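Local coordinates for deacetylase EF_0837 (Enterococcus faecalis, PDB 2ICS), which deacetylates acetyl-(R)-mandelate with very low efficiency in vitro, as a zinc-dependent amidohydrolase-type enzyme that binds two zinc ions per subunit, at residues T289-R294 with K341-S346; F334-E339 with E355-I360. All coordinates share one frame; numbering follows the deposited sequence.

In the fold
Along the chain, helix 286-296 comes first, followed by the long strand 331-344 and its hairpin partner 350-364. Contact 1 closes a loop of 46 residues between T289-R294 and K341-S346, bringing the helix against the C-terminal end of the first hairpin strand. Contact 2 pairs F334-E339 with E355-I360 over only 15 intervening residues, within the hairpin itself. The two loops cross, since their segments alternate in sequence, and their centres lie about 13 Å apart. They also touch: R294 NE forms a salt bridge to E355 OE1, 2.6 Å away. Together they tie the helix to both strands of the hairpin, which extends the sheet containing strand 51-61.

Contact 1: residues T289-R294 with K341-S346; sequences TMEKLR and KTLTDS
E291 and K341 meet with their side chains crossing at about a right angle. K341 NZ stands 2.6 Å from E291 OE1, on that oxygen's syn lone pair, in a hydrogen bond that is also a salt bridge. The lysine reaches it fully extended, with CG anti to the backbone N (chi1 178°). The other carboxylate oxygen, OE2, probably accepts the backbone N-H of I357, which would hold the group at both oxygens and link both strands of the hairpin to the helix.

L343 lies between the two polar pairs. Its CD1 lies 3.7 Å from the backbone O of E291 and 3.9 Å from CG of K292, whose chain crosses the leucine obliquely; CD2 is 4.1 Å from E291 OE1. F253, on helix 253-261, adds an aromatic neighbour to both K292 and L343.

Beyond CG, K292 runs straight on until NZ donates to P282 O, its stronger partner, and also to T344 O at 2.9 Å. In the bond to T344 the donor is tilted 32° from the carbonyl plane. Two main-chain oxygens thus hold the ammonium, which is consistent with stabilisation of its positive charge. With the short axes 9.3 Å apart and crossing at -94°, this is a helix laid across a strand, joining helix 286-296 of the TIM-barrel region to the C-terminal hairpin.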
# COMPACT_ATOMS: atom_id res chain seq x y z
N THR A 289 3.07 2.69 -10.65
CA THR A 289 3.63 3.45 -9.55
C THR A 289 5.05 2.94 -9.31
O THR A 289 5.96 3.71 -9.02
CB THR A 289 2.78 3.28 -8.28
OG1 THR A 289 1.41 3.58 -8.59
CG2 THR A 289 3.25 4.23 -7.19
N MSE A 290 5.22 1.63 -9.44
CA MSE A 290 6.53 1.01 -9.25
C MSE A 290 7.51 1.50 -10.33
O MSE A 290 8.69 1.73 -10.05
CB MSE A 290 6.38 -0.52 -9.32
CG MSE A 290 5.55 -1.09 -8.17
SE MSE A 290 4.97 -2.92 -8.49
CE MSE A 290 6.68 -3.80 -8.38
N GLU A 291 7.02 1.66 -11.56
CA GLU A 291 7.85 2.13 -12.66
C GLU A 291 8.25 3.58 -12.43
O GLU A 291 9.27 4.04 -12.95
CB GLU A 291 7.10 2.00 -13.99
CG GLU A 291 6.64 0.58 -14.30
CD GLU A 291 5.68 0.52 -15.46
OE1 GLU A 291 4.96 1.52 -15.68
OE2 GLU A 291 5.63 -0.53 -16.14
N LYS A 292 7.45 4.31 -11.66
CA LYS A 292 7.78 5.71 -11.37
C LYS A 292 8.96 5.80 -10.41
O LYS A 292 9.84 6.64 -10.57
CB LYS A 292 6.56 6.44 -10.80
CG LYS A 292 5.46 6.66 -11.83
CD LYS A 292 4.25 7.39 -11.26
CE LYS A 292 3.17 7.55 -12.32
NZ LYS A 292 1.88 8.05 -11.78
N LEU A 293 9.00 4.93 -9.41
CA LEU A 293 10.13 4.95 -8.49
C LEU A 293 11.36 4.34 -9.16
O LEU A 293 12.49 4.57 -8.73
CB LEU A 293 9.78 4.23 -7.20
CG LEU A 293 8.89 5.21 -6.44
CD1 LEU A 293 7.64 4.54 -5.94
CD2 LEU A 293 9.70 5.86 -5.33
N ARG A 294 11.13 3.58 -10.21
CA ARG A 294 12.23 2.98 -10.94
C ARG A 294 12.90 4.10 -11.71
O ARG A 294 14.13 4.22 -11.71
CB ARG A 294 11.72 1.91 -11.91
CG ARG A 294 12.79 1.39 -12.88
CD ARG A 294 14.05 0.97 -12.15
NE ARG A 294 15.08 0.48 -13.06
CZ ARG A 294 16.39 0.65 -12.86
NH1 ARG A 294 16.82 1.31 -11.79
NH2 ARG A 294 17.26 0.17 -13.74
N LYS A 341 8.01 4.57 -21.95
CA LYS A 341 6.64 4.83 -21.53
C LYS A 341 6.62 6.17 -20.81
O LYS A 341 7.52 6.48 -20.03
CB LYS A 341 6.19 3.72 -20.58
CG LYS A 341 4.79 3.85 -20.01
CD LYS A 341 4.56 2.75 -18.98
CE LYS A 341 3.16 2.78 -18.40
NZ LYS A 341 2.98 1.70 -17.37
N THR A 342 5.59 6.97 -21.08
CA THR A 342 5.47 8.27 -20.43
C THR A 342 4.78 8.11 -19.09
O THR A 342 3.78 7.40 -18.97
CB THR A 342 4.67 9.26 -21.29
OG1 THR A 342 5.37 9.52 -22.51
CG2 THR A 342 4.47 10.57 -20.54
N LEU A 343 5.33 8.76 -18.07
CA LEU A 343 4.77 8.68 -16.73
C LEU A 343 4.51 10.08 -16.22
O LEU A 343 5.36 10.96 -16.33
CB LEU A 343 5.75 7.96 -15.79
CG LEU A 343 6.16 6.54 -16.17
CD1 LEU A 343 7.26 6.07 -15.23
CD2 LEU A 343 4.97 5.61 -16.10
N THR A 344 3.32 10.29 -15.67
CA THR A 344 2.93 11.60 -15.15
C THR A 344 2.61 11.50 -13.67
O THR A 344 1.93 10.57 -13.24
CB THR A 344 1.67 12.11 -15.88
OG1 THR A 344 1.83 11.94 -17.29
CG2 THR A 344 1.42 13.57 -15.56
N ASP A 345 3.10 12.45 -12.88
CA ASP A 345 2.81 12.40 -11.45
C ASP A 345 1.54 13.18 -11.13
O ASP A 345 0.80 13.56 -12.04
CB ASP A 345 3.99 12.93 -10.63
CG ASP A 345 4.30 14.39 -10.91
OD1 ASP A 345 3.46 15.09 -11.50
OD2 ASP A 345 5.40 14.83 -10.51
N SER A 346 1.30 13.42 -9.85
CA SER A 346 0.11 14.12 -9.40
C SER A 346 0.09 15.60 -9.72
O SER A 346 -0.96 16.24 -9.68
CB SER A 346 -0.06 13.95 -7.88
OG SER A 346 -0.07 12.58 -7.51

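Contact 2: residues F334-E339 with E355-I360; sequences FTIQAE and EQIRPI
F334 overlaps the end of I357: ring atom CD1 lies 3.6 Å from the isoleucine CD1, and the side chains meet obliquely. The isoleucine CG1, anti to its backbone N, also sits against F334 CD1. I336 touches I357 from the other strand, CG1 to CG1 at 4.1 Å. On this face the W56 ring meets that of F334 at an incline, and W300 packs on I336 and I357.

The backbones form an antiparallel beta hairpin, their axes 4.5 Å apart and N-to-C directions 159° apart. T335 pairs with R358 and Q337 with Q356 as hydrogen-bonded pairs, each joined by two N-H...O bonds; F334-P359, I336-I357 and A338-E355 are non-hydrogen-bonded pairs. P359, lacking an N-H, therefore occupies a position where none is needed for this pairing.

On the face of Q337, Q356 and R358, polar groups meet, and the end residue E339 joins them. Q356 NE2 donates to E339 O at 3.0 Å, nearly in its own amide plane but above the carbonyl plane. R358 NH2 donates to Q356 OE1 at 2.8 Å, with that oxygen 8° from the guanidinium plane. E339 OE2 makes a longer salt bridge, 3.5 Å to R358 NH2, at the guanidinium edge; carboxylate and guanidinium planes stand 86° apart. Over one guanidinium face, Q337 NE2 lies 3.6 Å from R358 NH1.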
# COMPACT_ATOMS: atom_id res chain seq x y z
N PHE A 334 5.65 -12.16 -13.05
CA PHE A 334 5.72 -11.05 -13.98
C PHE A 334 6.97 -11.01 -14.85
O PHE A 334 7.88 -11.83 -14.71
CB PHE A 334 5.66 -9.76 -13.17
CG PHE A 334 6.74 -9.67 -12.12
CD1 PHE A 334 7.97 -9.07 -12.42
CD2 PHE A 334 6.56 -10.23 -10.86
CE1 PHE A 334 9.00 -9.04 -11.48
CE2 PHE A 334 7.59 -10.21 -9.91
CZ PHE A 334 8.81 -9.62 -10.22
N THR A 335 6.99 -10.01 -15.73
CA THR A 335 8.12 -9.78 -16.62
C THR A 335 8.53 -8.33 -16.48
O THR A 335 7.74 -7.49 -16.04
CB THR A 335 7.75 -10.00 -18.11
OG1 THR A 335 6.71 -9.07 -18.48
CG2 THR A 335 7.27 -11.43 -18.36
N ILE A 336 9.77 -8.04 -16.84
CA ILE A 336 10.31 -6.69 -16.80
C ILE A 336 10.94 -6.51 -18.18
O ILE A 336 11.80 -7.28 -18.57
CB ILE A 336 11.39 -6.54 -15.71
CG1 ILE A 336 10.75 -6.73 -14.33
CG2 ILE A 336 12.02 -5.16 -15.79
CD1 ILE A 336 11.73 -6.64 -13.18
N GLN A 337 10.49 -5.49 -18.91
CA GLN A 337 11.01 -5.28 -20.25
C GLN A 337 11.41 -3.85 -20.58
O GLN A 337 10.82 -2.88 -20.09
CB GLN A 337 9.99 -5.79 -21.27
CG GLN A 337 9.80 -7.30 -21.21
CD GLN A 337 8.64 -7.79 -22.04
OE1 GLN A 337 8.44 -9.00 -22.19
NE2 GLN A 337 7.86 -6.86 -22.59
N ALA A 338 12.42 -3.73 -21.43
CA ALA A 338 12.92 -2.43 -21.85
C ALA A 338 12.00 -1.87 -22.92
O ALA A 338 11.94 -2.37 -24.04
CB ALA A 338 14.34 -2.57 -22.39
N GLU A 339 11.26 -0.82 -22.57
CA GLU A 339 10.35 -0.18 -23.49
C GLU A 339 9.94 1.17 -22.90
O GLU A 339 9.47 1.24 -21.77
CB GLU A 339 9.11 -1.06 -23.71
CG GLU A 339 8.23 -0.59 -24.86
CD GLU A 339 7.16 -1.61 -25.23
OE1 GLU A 339 7.53 -2.78 -25.48
OE2 GLU A 339 5.97 -1.24 -25.27
N GLU A 355 11.90 1.14 -18.47
CA GLU A 355 11.56 -0.24 -18.12
C GLU A 355 10.13 -0.37 -17.59
O GLU A 355 9.66 0.46 -16.80
CB GLU A 355 12.56 -0.77 -17.10
CG GLU A 355 14.02 -0.43 -17.44
CD GLU A 355 15.02 -1.05 -16.49
OE1 GLU A 355 14.92 -0.83 -15.26
OE2 GLU A 355 15.93 -1.76 -16.96
N GLN A 356 9.44 -1.42 -18.02
CA GLN A 356 8.07 -1.68 -17.62
C GLN A 356 7.92 -3.04 -16.94
O GLN A 356 8.47 -4.04 -17.41
CB GLN A 356 7.14 -1.63 -18.84
CG GLN A 356 6.97 -0.26 -19.47
CD GLN A 356 6.14 -0.31 -20.75
OE1 GLN A 356 5.08 -0.92 -20.79
NE2 GLN A 356 6.63 0.34 -21.80
N ILE A 357 7.18 -3.07 -15.83
CA ILE A 357 6.96 -4.32 -15.12
C ILE A 357 5.51 -4.73 -15.38
O ILE A 357 4.61 -3.90 -15.30
CB ILE A 357 7.25 -4.16 -13.59
CG1 ILE A 357 7.07 -5.51 -12.89
CG2 ILE A 357 6.35 -3.09 -12.98
CD1 ILE A 357 7.64 -5.56 -11.48
N ARG A 358 5.31 -6.01 -15.71
CA ARG A 358 3.97 -6.50 -16.03
C ARG A 358 3.63 -7.88 -15.47
O ARG A 358 4.30 -8.86 -15.77
CB ARG A 358 3.79 -6.57 -17.55
CG ARG A 358 4.11 -5.29 -18.29
CD ARG A 358 4.19 -5.54 -19.78
NE ARG A 358 4.58 -4.33 -20.51
CZ ARG A 358 4.77 -4.29 -21.83
NH1 ARG A 358 4.59 -5.38 -22.56
NH2 ARG A 358 5.12 -3.15 -22.41
N PRO A 359 2.57 -7.97 -14.66
CA PRO A 359 2.19 -9.26 -14.09
C PRO A 359 1.52 -10.11 -15.18
O PRO A 359 0.72 -9.59 -15.95
CB PRO A 359 1.21 -8.88 -12.99
CG PRO A 359 0.53 -7.68 -13.57
CD PRO A 359 1.69 -6.90 -14.15
N ILE A 360 1.86 -11.39 -15.26
CA ILE A 360 1.25 -12.25 -16.26
C ILE A 360 0.42 -13.33 -15.60
O ILE A 360 -0.48 -13.90 -16.21
CB ILE A 360 2.31 -12.89 -17.18
CG1 ILE A 360 3.25 -13.77 -16.36
CG2 ILE A 360 3.08 -11.81 -17.94
CD1 ILE A 360 4.28 -14.51 -17.22